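Local structure of uncharacterized GST-like proteinprotein (Pseudomonas syringae pv. tomato, 3IC8) at residues H7-S12 / V32-I37; T11-E16 / T188-K193; L22-V27 / A78-Y83; G171-G176 / L212-G217. The protein is of unknown function but has the thioredoxin-like and helical domains of a glutathione S-transferase, and so may bind glutathione or a related thiol. One frame throughout, in Å; residues are numbered along the deposited sequence.

Interaction 1 (H7-S12 / V32-I37); sequences HHYPTS and VTIPSI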
loop_
_atom_site.group_PDB
_atom_site.type_symbol
_atom_site.label_atom_id
_atom_site.label_comp_id
_atom_site.label_asym_id
_atom_site.label_seq_id
_atom_site.Cartn_x
_atom_site.Cartn_y
_atom_site.Cartn_z
ATOM N N HIS A 7 14.302 -25.943 -6.495
ATOM C CA HIS A 7 15.729 -25.808 -6.591
ATOM C C HIS A 7 15.999 -24.557 -7.400
ATOM O O HIS A 7 15.659 -24.483 -8.550
ATOM C CB HIS A 7 16.296 -26.995 -7.342
ATOM C CG HIS A 7 16.135 -28.297 -6.639
ATOM N ND1 HIS A 7 17.158 -28.891 -5.955
ATOM C CD2 HIS A 7 15.080 -29.128 -6.527
ATOM C CE1 HIS A 7 16.743 -30.024 -5.440
ATOM N NE2 HIS A 7 15.485 -30.189 -5.770
ATOM N N HIS A 8 16.601 -23.562 -6.785
ATOM C CA HIS A 8 16.799 -22.294 -7.442
ATOM C C HIS A 8 17.928 -21.484 -6.882
ATOM O O HIS A 8 18.480 -21.807 -5.882
ATOM C CB HIS A 8 15.532 -21.478 -7.414
ATOM C CG HIS A 8 15.186 -20.953 -6.070
ATOM N ND1 HIS A 8 15.046 -21.764 -4.980
ATOM C CD2 HIS A 8 14.931 -19.705 -5.643
ATOM C CE1 HIS A 8 14.742 -21.036 -3.933
ATOM N NE2 HIS A 8 14.653 -19.786 -4.313
ATOM N N TYR A 9 18.258 -20.409 -7.552
ATOM C CA TYR A 9 19.230 -19.522 -7.013
ATOM C C TYR A 9 18.452 -18.337 -6.562
ATOM O O TYR A 9 17.871 -17.648 -7.331
ATOM C CB TYR A 9 20.241 -19.161 -8.080
ATOM C CG TYR A 9 21.485 -18.505 -7.575
ATOM C CD1 TYR A 9 22.460 -19.213 -6.923
ATOM C CD2 TYR A 9 21.683 -17.171 -7.758
ATOM C CE1 TYR A 9 23.562 -18.608 -6.473
ATOM C CE2 TYR A 9 22.779 -16.572 -7.312
ATOM C CZ TYR A 9 23.714 -17.285 -6.673
ATOM O OH TYR A 9 24.802 -16.648 -6.240
ATOM N N PRO A 10 18.472 -18.116 -5.275
ATOM C CA PRO A 10 17.577 -17.199 -4.595
ATOM C C PRO A 10 17.684 -15.742 -4.985
ATOM O O PRO A 10 16.709 -15.059 -4.956
ATOM C CB PRO A 10 17.943 -17.408 -3.155
ATOM C CG PRO A 10 18.351 -18.762 -3.112
ATOM C CD PRO A 10 19.095 -19.027 -4.328
ATOM N N THR A 11 18.863 -15.277 -5.318
ATOM C CA THR A 11 19.034 -13.903 -5.679
ATOM C C THR A 11 18.939 -13.661 -7.169
ATOM O O THR A 11 19.105 -12.569 -7.609
ATOM C CB THR A 11 20.336 -13.357 -5.148
ATOM O OG1 THR A 11 21.390 -14.235 -5.490
ATOM C CG2 THR A 11 20.277 -13.254 -3.689
ATOM N N SER A 12 18.668 -14.694 -7.932
ATOM C CA SER A 12 18.597 -14.556 -9.362
ATOM C C SER A 12 17.286 -13.964 -9.814
ATOM O O SER A 12 16.242 -14.423 -9.486
ATOM C CB SER A 12 18.835 -15.894 -10.026
ATOM O OG SER A 12 18.631 -15.817 -11.401
ATOM N N VAL A 32 15.635 -25.064 -2.002
ATOM C CA VAL A 32 16.953 -25.619 -2.080
ATOM C C VAL A 32 17.782 -24.625 -2.817
ATOM O O VAL A 32 17.475 -24.277 -3.912
ATOM C CB VAL A 32 16.993 -26.928 -2.854
ATOM C CG1 VAL A 32 18.372 -27.409 -2.971
ATOM C CG2 VAL A 32 16.197 -27.943 -2.191
ATOM N N THR A 33 18.847 -24.162 -2.203
ATOM C CA THR A 33 19.708 -23.214 -2.863
ATOM C C THR A 33 20.804 -23.902 -3.627
ATOM O O THR A 33 21.664 -24.510 -3.077
ATOM C CB THR A 33 20.360 -22.294 -1.864
ATOM O OG1 THR A 33 19.361 -21.579 -1.153
ATOM C CG2 THR A 33 21.230 -21.337 -2.556
ATOM N N ILE A 34 20.756 -23.791 -4.931
ATOM C CA ILE A 34 21.733 -24.385 -5.801
ATOM C C ILE A 34 22.969 -23.545 -5.917
ATOM O O ILE A 34 22.963 -22.405 -5.549
ATOM C CB ILE A 34 21.155 -24.559 -7.170
ATOM C CG1 ILE A 34 20.756 -23.222 -7.733
ATOM C CG2 ILE A 34 19.945 -25.415 -7.115
ATOM C CD1 ILE A 34 20.178 -23.347 -9.014
ATOM N N PRO A 35 24.016 -24.112 -6.474
ATOM C CA PRO A 35 25.233 -23.375 -6.777
ATOM C C PRO A 35 25.175 -22.629 -8.102
ATOM O O PRO A 35 24.578 -23.109 -9.023
ATOM C CB PRO A 35 26.278 -24.475 -6.846
ATOM C CG PRO A 35 25.565 -25.703 -6.939
ATOM C CD PRO A 35 24.296 -25.527 -6.261
ATOM N N SER A 36 25.758 -21.446 -8.170
ATOM C CA SER A 36 26.038 -20.800 -9.432
ATOM C C SER A 36 27.108 -21.542 -10.213
ATOM O O SER A 36 27.076 -21.622 -11.416
ATOM C CB SER A 36 26.453 -19.351 -9.224
ATOM O OG SER A 36 27.223 -19.192 -8.069
ATOM N N ILE A 37 28.081 -22.041 -9.480
ATOM C CA ILE A 37 29.274 -22.680 -9.989
ATOM C C ILE A 37 29.026 -24.049 -10.561
ATOM O O ILE A 37 28.204 -24.767 -10.036
ATOM C CB ILE A 37 30.201 -22.895 -8.836
ATOM C CG1 ILE A 37 31.168 -21.742 -8.723
ATOM C CG2 ILE A 37 30.894 -24.176 -8.979
ATOM C CD1 ILE A 37 30.723 -20.738 -7.777
#
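His-7 and Val-32 sit side by side on neighbouring parallel strands, 4-8 and 28-33, of the thioredoxin-like domain, which the beta-alpha-beta crossover through helix 16-25 brings together. Followed outward, the His-7 side chain meets Ile-34 CG2 with its CB. With CG anti to the carbonyl carbon (chi1 -66°), the imidazole runs alongside Val-32: ND1 comes 3.5 Å from Val-32 CG1, CE1 touches both valine methyls, and Val-32 CG2 lies over one face near the rim. NE2, at the tip, is hydrogen-bonded to Gln-57. A beta-branched valine suits this place because its two methyls spread against a flat ring. The backbones are joined by His-8, which uses both its main-chain N-H and its C=O in the bridging pattern of parallel strands: His-8 N donates to Val-32 O at 3.1 Å, and Ile-34 N donates to His-8 O at 3.2 Å. Just past strand 4-8, Pro-10 CD packs at 3.6 Å on Thr-33 CG2, at the end of strand 28-33, the two side chains crossing at about a right angle. Helix 228-237 adds Ala-231 against His-7. The Tyr-9 ring reaches across to Ile-34 and Ser-36, while its hydroxyl bonds Asp-203 of the second subunit, so the contact reaches the subunit interface. At the edge of that ring, near its plane, Tyr-9 CD1 meets Ile-34 O at 3.5 Å.

Interaction 2 (T11-E16 / T188-K193); sequences TSLFAE and TLWFLK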
loop_
_atom_site.group_PDB
_atom_site.type_symbol
_atom_site.label_atom_id
_atom_site.label_comp_id
_atom_site.label_asym_id
_atom_site.label_seq_id
_atom_site.Cartn_x
_atom_site.Cartn_y
_atom_site.Cartn_z
ATOM N N THR A 11 18.863 -15.277 -5.318
ATOM C CA THR A 11 19.034 -13.903 -5.679
ATOM C C THR A 11 18.939 -13.661 -7.169
ATOM O O THR A 11 19.105 -12.569 -7.609
ATOM C CB THR A 11 20.336 -13.357 -5.148
ATOM O OG1 THR A 11 21.390 -14.235 -5.490
ATOM C CG2 THR A 11 20.277 -13.254 -3.689
ATOM N N SER A 12 18.668 -14.694 -7.932
ATOM C CA SER A 12 18.597 -14.556 -9.362
ATOM C C SER A 12 17.286 -13.964 -9.814
ATOM O O SER A 12 16.242 -14.423 -9.486
ATOM C CB SER A 12 18.835 -15.894 -10.026
ATOM O OG SER A 12 18.631 -15.817 -11.401
ATOM N N LEU A 13 17.387 -12.919 -10.599
ATOM C CA LEU A 13 16.277 -12.256 -11.224
ATOM C C LEU A 13 15.588 -13.188 -12.154
ATOM O O LEU A 13 14.428 -13.087 -12.372
ATOM C CB LEU A 13 16.754 -11.057 -11.999
ATOM C CG LEU A 13 17.410 -9.924 -11.249
ATOM C CD1 LEU A 13 18.127 -9.098 -12.214
ATOM C CD2 LEU A 13 16.380 -9.121 -10.588
ATOM N N PHE A 14 16.348 -14.094 -12.715
ATOM C CA PHE A 14 15.852 -15.070 -13.646
ATOM C C PHE A 14 14.904 -16.087 -13.043
ATOM O O PHE A 14 14.094 -16.646 -13.726
ATOM C CB PHE A 14 16.993 -15.709 -14.413
ATOM C CG PHE A 14 17.658 -14.786 -15.377
ATOM C CD1 PHE A 14 17.285 -14.736 -16.676
ATOM C CD2 PHE A 14 18.656 -13.958 -14.969
ATOM C CE1 PHE A 14 17.883 -13.896 -17.514
ATOM C CE2 PHE A 14 19.245 -13.126 -15.820
ATOM C CZ PHE A 14 18.866 -13.094 -17.083
ATOM N N ALA A 15 15.020 -16.306 -11.747
ATOM C CA ALA A 15 14.224 -17.253 -11.027
ATOM C C ALA A 15 13.030 -16.652 -10.328
ATOM O O ALA A 15 12.384 -17.316 -9.580
ATOM C CB ALA A 15 15.065 -17.963 -10.056
ATOM N N GLU A 16 12.781 -15.380 -10.528
ATOM C CA GLU A 16 11.670 -14.701 -9.901
ATOM C C GLU A 16 10.299 -15.174 -10.317
ATOM O O GLU A 16 9.413 -15.235 -9.533
ATOM C CB GLU A 16 11.817 -13.201 -10.035
ATOM C CG GLU A 16 10.827 -12.403 -9.286
ATOM C CD GLU A 16 11.027 -12.400 -7.794
ATOM O OE1 GLU A 16 10.187 -11.806 -7.137
ATOM O OE2 GLU A 16 11.987 -12.974 -7.280
ATOM N N THR A 188 9.109 -10.002 -17.083
ATOM C CA THR A 188 9.942 -9.175 -17.938
ATOM C C THR A 188 10.132 -7.778 -17.394
ATOM O O THR A 188 11.189 -7.247 -17.429
ATOM C CB THR A 188 9.463 -9.135 -19.444
ATOM O OG1 THR A 188 8.451 -8.158 -19.645
ATOM C CG2 THR A 188 8.961 -10.425 -19.887
ATOM N N LEU A 189 9.073 -7.201 -16.878
ATOM C CA LEU A 189 9.085 -5.873 -16.313
ATOM C C LEU A 189 9.913 -5.748 -15.055
ATOM O O LEU A 189 10.391 -4.712 -14.728
ATOM C CB LEU A 189 7.680 -5.414 -16.059
ATOM C CG LEU A 189 6.852 -5.458 -17.307
ATOM C CD1 LEU A 189 5.606 -4.761 -17.074
ATOM C CD2 LEU A 189 7.565 -4.849 -18.440
ATOM N N TRP A 190 10.037 -6.843 -14.349
ATOM C CA TRP A 190 10.757 -6.917 -13.120
ATOM C C TRP A 190 12.221 -6.598 -13.371
ATOM O O TRP A 190 12.863 -5.980 -12.570
ATOM C CB TRP A 190 10.539 -8.290 -12.513
ATOM C CG TRP A 190 11.370 -8.633 -11.388
ATOM C CD1 TRP A 190 12.292 -9.578 -11.346
ATOM C CD2 TRP A 190 11.329 -8.051 -10.105
ATOM N NE1 TRP A 190 12.861 -9.635 -10.130
ATOM C CE2 TRP A 190 12.279 -8.695 -9.340
ATOM C CE3 TRP A 190 10.585 -7.030 -9.533
ATOM C CZ2 TRP A 190 12.521 -8.360 -8.046
ATOM C CZ3 TRP A 190 10.818 -6.706 -8.248
ATOM C CH2 TRP A 190 11.778 -7.363 -7.513
ATOM N N PHE A 191 12.732 -7.016 -14.513
ATOM C CA PHE A 191 14.086 -6.692 -14.886
ATOM C C PHE A 191 14.273 -5.191 -15.041
ATOM O O PHE A 191 15.239 -4.657 -14.593
ATOM C CB PHE A 191 14.486 -7.406 -16.181
ATOM C CG PHE A 191 14.784 -8.853 -16.014
ATOM C CD1 PHE A 191 16.045 -9.283 -15.736
ATOM C CD2 PHE A 191 13.808 -9.786 -16.146
ATOM C CE1 PHE A 191 16.308 -10.603 -15.591
ATOM C CE2 PHE A 191 14.067 -11.090 -15.984
ATOM C CZ PHE A 191 15.314 -11.503 -15.709
ATOM N N LEU A 192 13.336 -4.522 -15.676
ATOM C CA LEU A 192 13.418 -3.093 -15.888
ATOM C C LEU A 192 13.390 -2.277 -14.617
ATOM O O LEU A 192 14.054 -1.302 -14.514
ATOM C CB LEU A 192 12.366 -2.607 -16.850
ATOM C CG LEU A 192 12.438 -2.815 -18.359
ATOM C CD1 LEU A 192 13.770 -2.889 -18.977
ATOM C CD2 LEU A 192 11.583 -3.903 -18.795
ATOM N N LYS A 193 12.628 -2.725 -13.647
ATOM C CA LYS A 193 12.459 -2.068 -12.380
ATOM C C LYS A 193 13.722 -2.003 -11.534
ATOM O O LYS A 193 13.813 -1.231 -10.652
ATOM C CB LYS A 193 11.351 -2.735 -11.606
ATOM C CG LYS A 193 9.995 -2.536 -12.176
ATOM C CD LYS A 193 9.521 -1.128 -12.024
ATOM C CE LYS A 193 8.752 -0.956 -10.765
ATOM N NZ LYS A 193 8.284 0.400 -10.608
#
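Trp-190, with CG anti to its backbone N (chi1 170°), and Glu-16, with CG likewise anti to N (chi1 -173°), extend from opposite sides of the contact and cross at about a right angle. Glu-16 CG lies over the face of the indole, 3.9 Å from the centroid of its five-membered ring, in a CH-pi contact. The glutamate chain bends at chi2, and its carboxylate, nearly parallel to the indole, is held by other residues: OE1 accepts from His-220 and OE2 forms a salt bridge with Arg-19. Glutamate thus serves twice, its methylenes covering an aromatic face and its charge meeting basic partners. Leu-13 CD2 also approaches the indole, 3.6 Å from Trp-190 NE1, a buried nitrogen for which the model offers no partner. The branched leucine reaches both aromatic residues: CD2 goes to the indole while CD1 and CB lie on Phe-191, with Leu-13 CB 3.6 Å from Phe-191 CE1. Phe-191 then turns its edge to the face of Phe-14 in a T-shaped pair, centroids 5.0 Å apart and planes at 66°, with Phe-191 CZ over the centre of the Phe-14 ring. The contact joins the two domains of the glutathione S-transferase fold: the loop after strand 4-8 and the first residue of helix 16-25 lean on helix 180-193. Phe-103 of helix 88-110 packs on Phe-14, and helices 149-167 and 206-216 cover Leu-189 on helix 180-193.

Interaction 3 (L22-V27 / A78-Y83); sequences LGFKGV and ASPAFY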
loop_
_atom_site.group_PDB
_atom_site.type_symbol
_atom_site.label_atom_id
_atom_site.label_comp_id
_atom_site.label_asym_id
_atom_site.label_seq_id
_atom_site.Cartn_x
_atom_site.Cartn_y
_atom_site.Cartn_z
ATOM N N LEU A 22 4.737 -19.692 -7.086
ATOM C CA LEU A 22 4.477 -20.270 -5.802
ATOM C C LEU A 22 3.631 -19.377 -4.936
ATOM O O LEU A 22 2.828 -19.842 -4.207
ATOM C CB LEU A 22 5.760 -20.709 -5.127
ATOM C CG LEU A 22 6.413 -21.877 -5.838
ATOM C CD1 LEU A 22 7.791 -22.108 -5.381
ATOM C CD2 LEU A 22 5.650 -23.082 -5.694
ATOM N N GLY A 23 3.827 -18.085 -5.020
ATOM C CA GLY A 23 3.008 -17.152 -4.292
ATOM C C GLY A 23 1.551 -17.096 -4.668
ATOM O O GLY A 23 0.708 -17.002 -3.827
ATOM N N PHE A 24 1.277 -17.133 -5.954
ATOM C CA PHE A 24 -0.051 -17.084 -6.486
ATOM C C PHE A 24 -0.829 -18.302 -6.033
ATOM O O PHE A 24 -1.953 -18.213 -5.671
ATOM C CB PHE A 24 0.076 -16.982 -8.002
ATOM C CG PHE A 24 -1.200 -17.043 -8.745
ATOM C CD1 PHE A 24 -2.060 -15.989 -8.764
ATOM C CD2 PHE A 24 -1.510 -18.135 -9.461
ATOM C CE1 PHE A 24 -3.170 -16.050 -9.445
ATOM C CE2 PHE A 24 -2.644 -18.178 -10.147
ATOM C CZ PHE A 24 -3.464 -17.138 -10.143
ATOM N N LYS A 25 -0.181 -19.437 -6.037
ATOM C CA LYS A 25 -0.748 -20.666 -5.545
ATOM C C LYS A 25 -0.962 -20.771 -4.026
ATOM O O LYS A 25 -1.726 -21.575 -3.588
ATOM C CB LYS A 25 0.023 -21.860 -6.070
ATOM C CG LYS A 25 -0.220 -22.159 -7.501
ATOM C CD LYS A 25 -1.635 -22.460 -7.794
ATOM C CE LYS A 25 -1.755 -22.948 -9.198
ATOM N NZ LYS A 25 -3.116 -23.115 -9.663
ATOM N N GLY A 26 -0.302 -19.951 -3.234
ATOM C CA GLY A 26 -0.408 -20.034 -1.798
ATOM C C GLY A 26 0.003 -21.336 -1.149
ATOM O O GLY A 26 -0.628 -21.806 -0.236
ATOM N N VAL A 27 1.086 -21.904 -1.629
ATOM C CA VAL A 27 1.514 -23.209 -1.244
ATOM C C VAL A 27 2.739 -23.052 -0.404
ATOM O O VAL A 27 3.381 -22.061 -0.456
ATOM C CB VAL A 27 1.887 -24.025 -2.462
ATOM C CG1 VAL A 27 0.705 -24.717 -3.009
ATOM C CG2 VAL A 27 2.500 -23.151 -3.495
ATOM N N ALA A 78 -5.687 -26.495 -7.701
ATOM C CA ALA A 78 -6.404 -26.018 -8.861
ATOM C C ALA A 78 -6.712 -24.550 -8.903
ATOM O O ALA A 78 -6.670 -23.960 -9.931
ATOM C CB ALA A 78 -7.645 -26.790 -9.041
ATOM N N SER A 79 -7.070 -23.981 -7.780
ATOM C CA SER A 79 -7.484 -22.606 -7.721
ATOM C C SER A 79 -6.648 -21.901 -6.694
ATOM O O SER A 79 -6.326 -22.480 -5.696
ATOM C CB SER A 79 -8.950 -22.560 -7.338
ATOM O OG SER A 79 -9.390 -21.250 -7.112
ATOM N N PRO A 80 -6.270 -20.662 -6.938
ATOM C CA PRO A 80 -6.592 -19.943 -8.156
ATOM C C PRO A 80 -5.852 -20.490 -9.351
ATOM O O PRO A 80 -4.806 -21.024 -9.213
ATOM C CB PRO A 80 -6.103 -18.545 -7.846
ATOM C CG PRO A 80 -5.050 -18.725 -6.946
ATOM C CD PRO A 80 -5.349 -19.893 -6.111
ATOM N N ALA A 81 -6.412 -20.333 -10.527
ATOM C CA ALA A 81 -5.914 -21.014 -11.691
ATOM C C ALA A 81 -4.996 -20.210 -12.555
ATOM O O ALA A 81 -5.251 -19.082 -12.873
ATOM C CB ALA A 81 -7.038 -21.541 -12.503
ATOM N N PHE A 82 -3.913 -20.848 -12.926
ATOM C CA PHE A 82 -3.033 -20.384 -13.959
ATOM C C PHE A 82 -3.725 -20.353 -15.293
ATOM O O PHE A 82 -3.480 -19.486 -16.065
ATOM C CB PHE A 82 -1.806 -21.258 -14.057
ATOM C CG PHE A 82 -0.783 -20.975 -13.032
ATOM C CD1 PHE A 82 -0.459 -19.710 -12.706
ATOM C CD2 PHE A 82 -0.163 -21.983 -12.386
ATOM C CE1 PHE A 82 0.460 -19.482 -11.784
ATOM C CE2 PHE A 82 0.747 -21.732 -11.475
ATOM C CZ PHE A 82 1.049 -20.493 -11.171
ATOM N N TYR A 83 -4.598 -21.299 -15.573
ATOM C CA TYR A 83 -5.302 -21.285 -16.837
ATOM C C TYR A 83 -6.789 -21.288 -16.711
ATOM O O TYR A 83 -7.393 -22.312 -16.702
ATOM C CB TYR A 83 -4.911 -22.497 -17.645
ATOM C CG TYR A 83 -3.455 -22.667 -17.800
ATOM C CD1 TYR A 83 -2.742 -23.383 -16.894
ATOM C CD2 TYR A 83 -2.791 -22.114 -18.857
ATOM C CE1 TYR A 83 -1.452 -23.534 -17.022
ATOM C CE2 TYR A 83 -1.481 -22.274 -18.990
ATOM C CZ TYR A 83 -0.815 -22.985 -18.062
ATOM O OH TYR A 83 0.506 -23.169 -18.166
#
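Lys-25 NZ is gripped by three oxygens: it donates to Pro-80 O across the contact at 2.7 Å, makes a salt bridge with Glu-74 OE2 and bonds Lys-77 O. It approaches Pro-80 O at a C=O...N angle of 151°, tilted from the carbonyl plane. The lysine chain bends at chi2 and is otherwise extended beyond it, chi3 and chi4 both anti, so its length spans the gap from helix 16-25 to the loop; on the way Lys-25 CE packs 3.6 Å from Phe-82 CE2. Negative Glu-74 and the carbonyl oxygens probably favour the charged form of this buried amine.

Phe-24 supplies the apolar half. Its CG is anti to the backbone N (chi1 175°), and the ring runs out to meet Pro-80 over one face and Phe-82 at CD2 and CE2. Pro-80 CG, offset toward the rim, makes a CH-pi contact 4.0 Å from the ring centroid. The cis peptide bond before Pro-80 helps set the course of the loop, and a rigid, flat-sided proline fits well against an aromatic face. The Phe-82 ring is nearly parallel to that of Phe-24, centroids 5.1 Å apart, but displaced so far that little of one ring covers the other. Gly-26, just past the helix, takes a positive phi, which favours glycine, in a Schellman motif. Ser-79 OG bonds Glu-3 of the third subunit.

The contact ties the C-terminal end of helix 16-25, whose Leu-22 packs on Leu-6 of strand 4-8, to the loop between helices 66-76 and 88-110, with Phe-183 of helix 180-193 edge-to-face with Phe-24.

Interaction 4 (G171-G176 / L212-G217); sequences GDFLFG and LDRVLG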
loop_
_atom_site.group_PDB
_atom_site.type_symbol
_atom_site.label_atom_id
_atom_site.label_comp_id
_atom_site.label_asym_id
_atom_site.label_seq_id
_atom_site.Cartn_x
_atom_site.Cartn_y
_atom_site.Cartn_z
ATOM N N GLY A 171 -9.347 -3.095 -15.851
ATOM C CA GLY A 171 -9.320 -4.519 -15.617
ATOM C C GLY A 171 -8.204 -4.870 -14.677
ATOM O O GLY A 171 -7.152 -4.317 -14.772
ATOM N N ASP A 172 -8.444 -5.758 -13.741
ATOM C CA ASP A 172 -7.421 -6.092 -12.786
ATOM C C ASP A 172 -6.199 -6.774 -13.381
ATOM O O ASP A 172 -5.097 -6.492 -13.016
ATOM C CB ASP A 172 -8.011 -6.895 -11.624
ATOM C CG ASP A 172 -8.674 -6.023 -10.606
ATOM O OD1 ASP A 172 -8.143 -4.968 -10.315
ATOM O OD2 ASP A 172 -9.736 -6.370 -10.110
ATOM N N PHE A 173 -6.441 -7.685 -14.295
ATOM C CA PHE A 173 -5.437 -8.545 -14.856
ATOM C C PHE A 173 -5.614 -8.668 -16.354
ATOM O O PHE A 173 -6.544 -8.151 -16.900
ATOM C CB PHE A 173 -5.465 -9.898 -14.194
ATOM C CG PHE A 173 -5.179 -9.856 -12.753
ATOM C CD1 PHE A 173 -6.187 -9.822 -11.848
ATOM C CD2 PHE A 173 -3.913 -9.851 -12.296
ATOM C CE1 PHE A 173 -5.927 -9.783 -10.549
ATOM C CE2 PHE A 173 -3.669 -9.816 -10.987
ATOM C CZ PHE A 173 -4.676 -9.776 -10.115
ATOM N N LEU A 174 -4.678 -9.318 -17.010
ATOM C CA LEU A 174 -4.638 -9.372 -18.454
ATOM C C LEU A 174 -5.822 -10.081 -19.079
ATOM O O LEU A 174 -6.286 -9.706 -20.111
ATOM C CB LEU A 174 -3.330 -9.985 -18.945
ATOM C CG LEU A 174 -2.027 -9.284 -18.615
ATOM C CD1 LEU A 174 -0.921 -10.083 -19.074
ATOM C CD2 LEU A 174 -1.957 -7.984 -19.228
ATOM N N PHE A 175 -6.301 -11.112 -18.427
ATOM C CA PHE A 175 -7.415 -11.862 -18.918
ATOM C C PHE A 175 -8.610 -11.751 -18.020
ATOM O O PHE A 175 -9.379 -12.646 -17.956
ATOM C CB PHE A 175 -7.049 -13.305 -19.106
ATOM C CG PHE A 175 -6.273 -13.560 -20.321
ATOM C CD1 PHE A 175 -4.918 -13.520 -20.308
ATOM C CD2 PHE A 175 -6.897 -13.862 -21.492
ATOM C CE1 PHE A 175 -4.222 -13.761 -21.412
ATOM C CE2 PHE A 175 -6.183 -14.100 -22.591
ATOM C CZ PHE A 175 -4.852 -14.042 -22.550
ATOM N N GLY A 176 -8.778 -10.646 -17.328
ATOM C CA GLY A 176 -9.857 -10.570 -16.387
ATOM C C GLY A 176 -9.381 -11.075 -15.061
ATOM O O GLY A 176 -8.936 -10.343 -14.235
ATOM N N LEU A 212 1.420 -3.900 -12.430
ATOM C CA LEU A 212 2.608 -4.638 -12.132
ATOM C C LEU A 212 2.785 -4.871 -10.643
ATOM O O LEU A 212 3.154 -5.929 -10.244
ATOM C CB LEU A 212 3.819 -3.970 -12.756
ATOM C CG LEU A 212 5.164 -4.544 -12.383
ATOM C CD1 LEU A 212 5.317 -5.931 -12.821
ATOM C CD2 LEU A 212 6.240 -3.736 -12.912
ATOM N N ASP A 213 2.505 -3.866 -9.839
ATOM C CA ASP A 213 2.598 -3.981 -8.401
ATOM C C ASP A 213 1.606 -4.959 -7.865
ATOM O O ASP A 213 1.860 -5.645 -6.921
ATOM C CB ASP A 213 2.490 -2.638 -7.723
ATOM C CG ASP A 213 3.672 -1.783 -7.976
ATOM O OD1 ASP A 213 4.721 -2.326 -8.296
ATOM O OD2 ASP A 213 3.567 -0.562 -7.882
ATOM N N ARG A 214 0.459 -5.017 -8.483
ATOM C CA ARG A 214 -0.520 -5.983 -8.112
ATOM C C ARG A 214 -0.061 -7.409 -8.345
ATOM O O ARG A 214 -0.253 -8.260 -7.532
ATOM C CB ARG A 214 -1.760 -5.711 -8.933
ATOM C CG ARG A 214 -3.033 -6.159 -8.345
ATOM C CD ARG A 214 -4.151 -6.064 -9.333
ATOM N NE ARG A 214 -4.714 -4.749 -9.344
ATOM C CZ ARG A 214 -4.747 -3.940 -10.383
ATOM N NH1 ARG A 214 -4.258 -4.301 -11.550
ATOM N NH2 ARG A 214 -5.281 -2.753 -10.243
ATOM N N VAL A 215 0.530 -7.668 -9.490
ATOM C CA VAL A 215 1.040 -8.977 -9.818
ATOM C C VAL A 215 2.192 -9.425 -8.942
ATOM O O VAL A 215 2.294 -10.556 -8.606
ATOM C CB VAL A 215 1.388 -9.089 -11.289
ATOM C CG1 VAL A 215 1.785 -10.442 -11.630
ATOM C CG2 VAL A 215 0.232 -8.707 -12.113
ATOM N N LEU A 216 3.076 -8.508 -8.613
ATOM C CA LEU A 216 4.202 -8.736 -7.727
ATOM C C LEU A 216 3.773 -8.972 -6.289
ATOM O O LEU A 216 4.458 -9.572 -5.528
ATOM C CB LEU A 216 5.183 -7.576 -7.805
ATOM C CG LEU A 216 6.332 -7.552 -8.799
ATOM C CD1 LEU A 216 6.170 -8.478 -9.892
ATOM C CD2 LEU A 216 6.540 -6.211 -9.344
ATOM N N GLY A 217 2.601 -8.485 -5.946
ATOM C CA GLY A 217 2.044 -8.524 -4.617
ATOM C C GLY A 217 1.537 -9.841 -4.124
ATOM O O GLY A 217 1.218 -9.972 -2.970
#
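Asp-172, near the start of the 171-176 segment, meets Arg-214 of helix 206-216 with both its carboxylate and its main chain. Asp-172 OD1 stands over one face of the guanidinium, offset toward the rim and 3.6 Å from Arg-214 NE. Because OD1 lies well out of the guanidinium plane, 3.4 Å above it, this salt bridge is an attraction of charges to which no N-H is directed. The main-chain oxygen, Asp-172 O, comes within 2.8 Å of Arg-214 NH1. An arginine fits here because its chain leaves the helix extended, CG anti to the backbone N (chi1 -154°), then bends at chi3, while its broad cationic head can lie close to both the carboxylate and the carbonyl of Asp-172.

Phe-173 follows. Its ring crosses the arginine chain obliquely, Phe-173 CZ touching Arg-214 CD at 3.8 Å; the guanidinium itself is far enough off for at most a weak cation-pi attraction. At the ring edge, near its plane, Phe-173 CE2 packs on Val-215 CG2 at 4.2 Å, an aliphatic branch suited to the buried side of the helix, where Phe-183 and Ala-186 also touch it. From Phe-173 to Gly-176 the chain makes a type I beta turn. In the helical C-terminal domain this loop leads into helix 180-193, where Asp-182 accepts from Leu-174 N, probably as at the start of the corresponding helix in glutathione S-transferases.

In the fold
Interactions 1 and 2 share Thr-11 and Ser-12, so the chain leaving strand 4-8 passes directly from the sheet to the domain interface; their centres are about 14 Å apart and both touch the second subunit. Interaction 2 continues into interaction 4, their centres about 17 Å apart, through Leu-189 CB on Leu-212 CD2 at 3.8 Å. Interaction 3 holds the far end of helix 16-25, whose start lies in interaction 2, about 20 Å between centres; interactions 3 and 4 both touch the third subunit, their centres about 14 Å apart. In relatives glutathione binds near the loop after the first strand, so a site here, if kept, would probably lie close to where interactions 1 and 2 meet.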